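Local coordinates for protein probable thiosulfate sulfurtransferase (Thermus thermophilus, PDB 2EG4) that probably transfers sulfur from thiosulfate to acceptors such as cyanide, as a two-domain rhodanese-like enzyme that also binds zinc, at residues E5-A17 / G21-A33. Sequence-based numbering, arbitrary orientation.
Sequences EDAVLVDTRPRPA and GHLPGARHLDLSA. With SO4 (sulfate ion), chain F.
With CG anti to the backbone N (chi1 177°), His28 swings its ring across to the turn at Arg13, where NE2 donates a bent hydrogen bond to Arg13 O (2.7 Å), which lies near the ring plane. ND1, at the other side of the ring, donates to O4 of a sulfate, probably from the crystallisation liquor, which Arg15 NH2 also binds; donation from both nitrogens would fit a protonated ring. Arg13, its chain bent at chi3 (-64°), lays its guanidinium edge-on to Asp11: NE and NH2 each take one carboxylate oxygen through its syn lone pair. The same NH2 uses its second N-H for Gly21 O (2.7 Å, 165° at the hydrogen), closing the helical excursion between the segments. A leucine in place of Arg13 would probably leave the Asp11 carboxylate without its charge partner and Gly21 O without this donor. Gly21 suits its place because its positive phi would jam a CB against the preceding carbonyl. Farther back, Val8 CG1 lies over one face of the Arg27 guanidinium, whose NE bonds Leu58 O. Pairing of Val10 with Arg27 and Asp11 with His28 sets edge strand 27-28 parallel to strand 8-11 in a beta-alpha-beta unit connected by helix 15-20, with strand 64-67 on the far side of 8-11.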
# COMPACT_ATOMS: atom_id res chain seq x y z
N GLU A 5 -3.48 -0.44 22.24
CA GLU A 5 -4.53 0.26 22.99
C GLU A 5 -5.18 1.45 22.30
O GLU A 5 -4.53 2.22 21.59
CB GLU A 5 -3.97 0.75 24.33
CG GLU A 5 -3.37 -0.34 25.15
CD GLU A 5 -4.34 -1.49 25.34
OE1 GLU A 5 -5.42 -1.26 25.92
OE2 GLU A 5 -4.01 -2.61 24.89
N ASP A 6 -6.49 1.58 22.53
CA ASP A 6 -7.30 2.69 22.02
C ASP A 6 -7.14 2.91 20.53
O ASP A 6 -7.02 4.06 20.07
CB ASP A 6 -6.94 3.99 22.74
CG ASP A 6 -6.93 3.83 24.25
OD1 ASP A 6 -7.99 3.47 24.81
OD2 ASP A 6 -5.87 4.07 24.86
N ALA A 7 -7.16 1.83 19.78
CA ALA A 7 -6.99 1.96 18.35
C ALA A 7 -8.26 2.37 17.65
O ALA A 7 -9.37 2.17 18.15
CB ALA A 7 -6.50 0.64 17.77
N VAL A 8 -8.09 3.00 16.49
CA VAL A 8 -9.23 3.34 15.67
C VAL A 8 -9.15 2.21 14.66
O VAL A 8 -8.08 1.91 14.12
CB VAL A 8 -9.09 4.69 14.94
CG1 VAL A 8 -10.23 4.85 13.94
CG2 VAL A 8 -9.17 5.83 15.96
N LEU A 9 -10.29 1.57 14.43
CA LEU A 9 -10.35 0.46 13.49
C LEU A 9 -10.81 0.92 12.11
O LEU A 9 -11.73 1.72 12.00
CB LEU A 9 -11.33 -0.59 14.03
CG LEU A 9 -10.90 -1.20 15.36
CD1 LEU A 9 -12.07 -1.96 16.00
CD2 LEU A 9 -9.73 -2.10 15.13
N VAL A 10 -10.15 0.41 11.07
CA VAL A 10 -10.49 0.72 9.68
C VAL A 10 -10.68 -0.61 8.94
O VAL A 10 -9.79 -1.44 8.91
CB VAL A 10 -9.37 1.54 9.00
CG1 VAL A 10 -9.66 1.73 7.49
CG2 VAL A 10 -9.27 2.90 9.72
N ASP A 11 -11.87 -0.76 8.37
CA ASP A 11 -12.32 -1.96 7.65
C ASP A 11 -12.12 -1.68 6.15
O ASP A 11 -12.79 -0.80 5.60
CB ASP A 11 -13.81 -2.11 7.96
CG ASP A 11 -14.41 -3.42 7.48
OD1 ASP A 11 -13.97 -3.96 6.44
OD2 ASP A 11 -15.36 -3.90 8.17
N THR A 12 -11.24 -2.43 5.48
CA THR A 12 -10.98 -2.17 4.05
C THR A 12 -11.77 -3.06 3.09
O THR A 12 -11.50 -3.08 1.89
CB THR A 12 -9.46 -2.27 3.76
OG1 THR A 12 -9.02 -3.63 3.85
CG2 THR A 12 -8.69 -1.50 4.81
N ARG A 13 -12.75 -3.80 3.61
CA ARG A 13 -13.56 -4.66 2.77
C ARG A 13 -14.54 -3.85 1.93
O ARG A 13 -14.76 -2.66 2.20
CB ARG A 13 -14.36 -5.64 3.65
CG ARG A 13 -13.47 -6.56 4.48
CD ARG A 13 -14.35 -7.45 5.38
NE ARG A 13 -15.09 -6.63 6.34
CZ ARG A 13 -16.20 -7.02 6.98
NH1 ARG A 13 -16.70 -8.24 6.75
NH2 ARG A 13 -16.81 -6.21 7.82
N PRO A 14 -15.13 -4.47 0.90
CA PRO A 14 -16.10 -3.75 0.07
C PRO A 14 -17.27 -3.31 0.98
O PRO A 14 -17.58 -3.96 2.00
CB PRO A 14 -16.52 -4.81 -0.95
CG PRO A 14 -15.27 -5.62 -1.12
CD PRO A 14 -14.79 -5.78 0.32
N ARG A 15 -17.92 -2.21 0.61
CA ARG A 15 -19.00 -1.69 1.43
C ARG A 15 -20.09 -2.70 1.79
O ARG A 15 -20.58 -2.69 2.92
CB ARG A 15 -19.61 -0.44 0.77
CG ARG A 15 -20.77 0.18 1.56
CD ARG A 15 -20.94 1.67 1.23
NE ARG A 15 -20.11 2.53 2.08
CZ ARG A 15 -20.35 2.79 3.36
NH1 ARG A 15 -21.42 2.26 3.96
NH2 ARG A 15 -19.53 3.56 4.06
N PRO A 16 -20.51 -3.57 0.86
CA PRO A 16 -21.55 -4.55 1.20
C PRO A 16 -21.18 -5.37 2.42
O PRO A 16 -21.99 -5.58 3.33
CB PRO A 16 -21.64 -5.41 -0.06
CG PRO A 16 -21.33 -4.44 -1.15
CD PRO A 16 -20.16 -3.65 -0.57
N ALA A 17 -19.95 -5.85 2.44
CA ALA A 17 -19.47 -6.65 3.56
C ALA A 17 -19.45 -5.80 4.83
O ALA A 17 -19.85 -6.25 5.90
CB ALA A 17 -18.08 -7.18 3.26
N GLY A 21 -21.91 -6.20 8.57
CA GLY A 21 -21.39 -6.32 9.92
C GLY A 21 -19.90 -5.99 9.98
O GLY A 21 -19.10 -6.60 9.27
N HIS A 22 -19.56 -5.03 10.83
CA HIS A 22 -18.17 -4.60 11.01
C HIS A 22 -17.84 -4.50 12.50
O HIS A 22 -18.74 -4.59 13.36
CB HIS A 22 -17.92 -3.25 10.32
CG HIS A 22 -18.97 -2.21 10.61
ND1 HIS A 22 -18.94 -1.40 11.72
CD2 HIS A 22 -20.06 -1.84 9.91
CE1 HIS A 22 -19.96 -0.56 11.69
NE2 HIS A 22 -20.66 -0.81 10.59
N LEU A 23 -16.57 -4.34 12.84
CA LEU A 23 -16.25 -4.23 14.25
C LEU A 23 -16.85 -2.94 14.81
O LEU A 23 -16.92 -1.92 14.13
CB LEU A 23 -14.74 -4.29 14.49
CG LEU A 23 -14.18 -5.72 14.63
CD1 LEU A 23 -14.43 -6.54 13.35
CD2 LEU A 23 -12.68 -5.64 14.90
N PRO A 24 -17.30 -2.97 16.07
CA PRO A 24 -17.88 -1.74 16.64
C PRO A 24 -16.95 -0.54 16.50
O PRO A 24 -15.78 -0.61 16.87
CB PRO A 24 -18.12 -2.12 18.10
CG PRO A 24 -18.45 -3.60 18.01
CD PRO A 24 -17.42 -4.11 16.99
N GLY A 25 -17.48 0.54 15.96
CA GLY A 25 -16.68 1.75 15.82
C GLY A 25 -15.75 1.79 14.61
O GLY A 25 -15.09 2.80 14.37
N ALA A 26 -15.70 0.70 13.84
CA ALA A 26 -14.80 0.69 12.68
C ALA A 26 -15.28 1.57 11.54
O ALA A 26 -16.47 1.62 11.23
CB ALA A 26 -14.61 -0.74 12.19
N ARG A 27 -14.35 2.31 10.94
CA ARG A 27 -14.69 3.15 9.80
C ARG A 27 -14.47 2.31 8.55
O ARG A 27 -13.65 1.40 8.56
CB ARG A 27 -13.74 4.36 9.70
CG ARG A 27 -13.97 5.48 10.69
CD ARG A 27 -13.58 5.10 12.09
NE ARG A 27 -13.29 6.29 12.88
CZ ARG A 27 -13.53 6.39 14.18
NH1 ARG A 27 -14.09 5.38 14.84
NH2 ARG A 27 -13.16 7.48 14.84
N HIS A 28 -15.19 2.64 7.47
CA HIS A 28 -15.02 1.95 6.20
C HIS A 28 -14.07 2.78 5.36
O HIS A 28 -14.29 3.98 5.20
CB HIS A 28 -16.31 1.86 5.42
CG HIS A 28 -16.14 1.21 4.08
ND1 HIS A 28 -16.25 1.91 2.89
CD2 HIS A 28 -15.79 -0.05 3.75
CE1 HIS A 28 -15.98 1.09 1.89
NE2 HIS A 28 -15.69 -0.10 2.38
N LEU A 29 -13.04 2.15 4.80
CA LEU A 29 -12.11 2.87 3.92
C LEU A 29 -11.39 1.91 2.97
O LEU A 29 -10.75 0.96 3.43
CB LEU A 29 -11.05 3.62 4.72
CG LEU A 29 -10.08 4.43 3.82
CD1 LEU A 29 -10.84 5.54 3.07
CD2 LEU A 29 -8.97 5.01 4.70
N ASP A 30 -11.50 2.17 1.67
CA ASP A 30 -10.78 1.38 0.65
C ASP A 30 -10.11 2.37 -0.31
O ASP A 30 -10.79 3.06 -1.09
CB ASP A 30 -11.72 0.46 -0.13
CG ASP A 30 -10.98 -0.34 -1.20
OD1 ASP A 30 -9.88 0.07 -1.61
OD2 ASP A 30 -11.50 -1.38 -1.65
N LEU A 31 -8.78 2.49 -0.22
CA LEU A 31 -8.06 3.43 -1.08
C LEU A 31 -7.42 2.81 -2.31
O LEU A 31 -6.37 3.28 -2.75
CB LEU A 31 -6.99 4.17 -0.27
CG LEU A 31 -7.56 5.10 0.80
CD1 LEU A 31 -6.46 5.75 1.63
CD2 LEU A 31 -8.46 6.14 0.09
N SER A 32 -8.05 1.77 -2.86
CA SER A 32 -7.52 1.12 -4.08
C SER A 32 -7.61 2.00 -5.33
O SER A 32 -6.82 1.86 -6.28
CB SER A 32 -8.30 -0.17 -4.39
OG SER A 32 -8.22 -1.13 -3.36
N ALA A 33 -8.58 2.90 -5.35
CA ALA A 33 -8.85 3.70 -6.54
C ALA A 33 -7.93 4.82 -7.05
O ALA A 33 -7.59 4.86 -8.23
CB ALA A 33 -10.26 4.24 -6.45
S SO4 F . -17.38 4.69 1.30
O1 SO4 F . -18.06 3.55 0.61
O2 SO4 F . -16.08 4.99 0.61
O3 SO4 F . -18.26 5.90 1.26
O4 SO4 F . -17.11 4.32 2.73
O HOH W 1 -12.60 2.40 15.86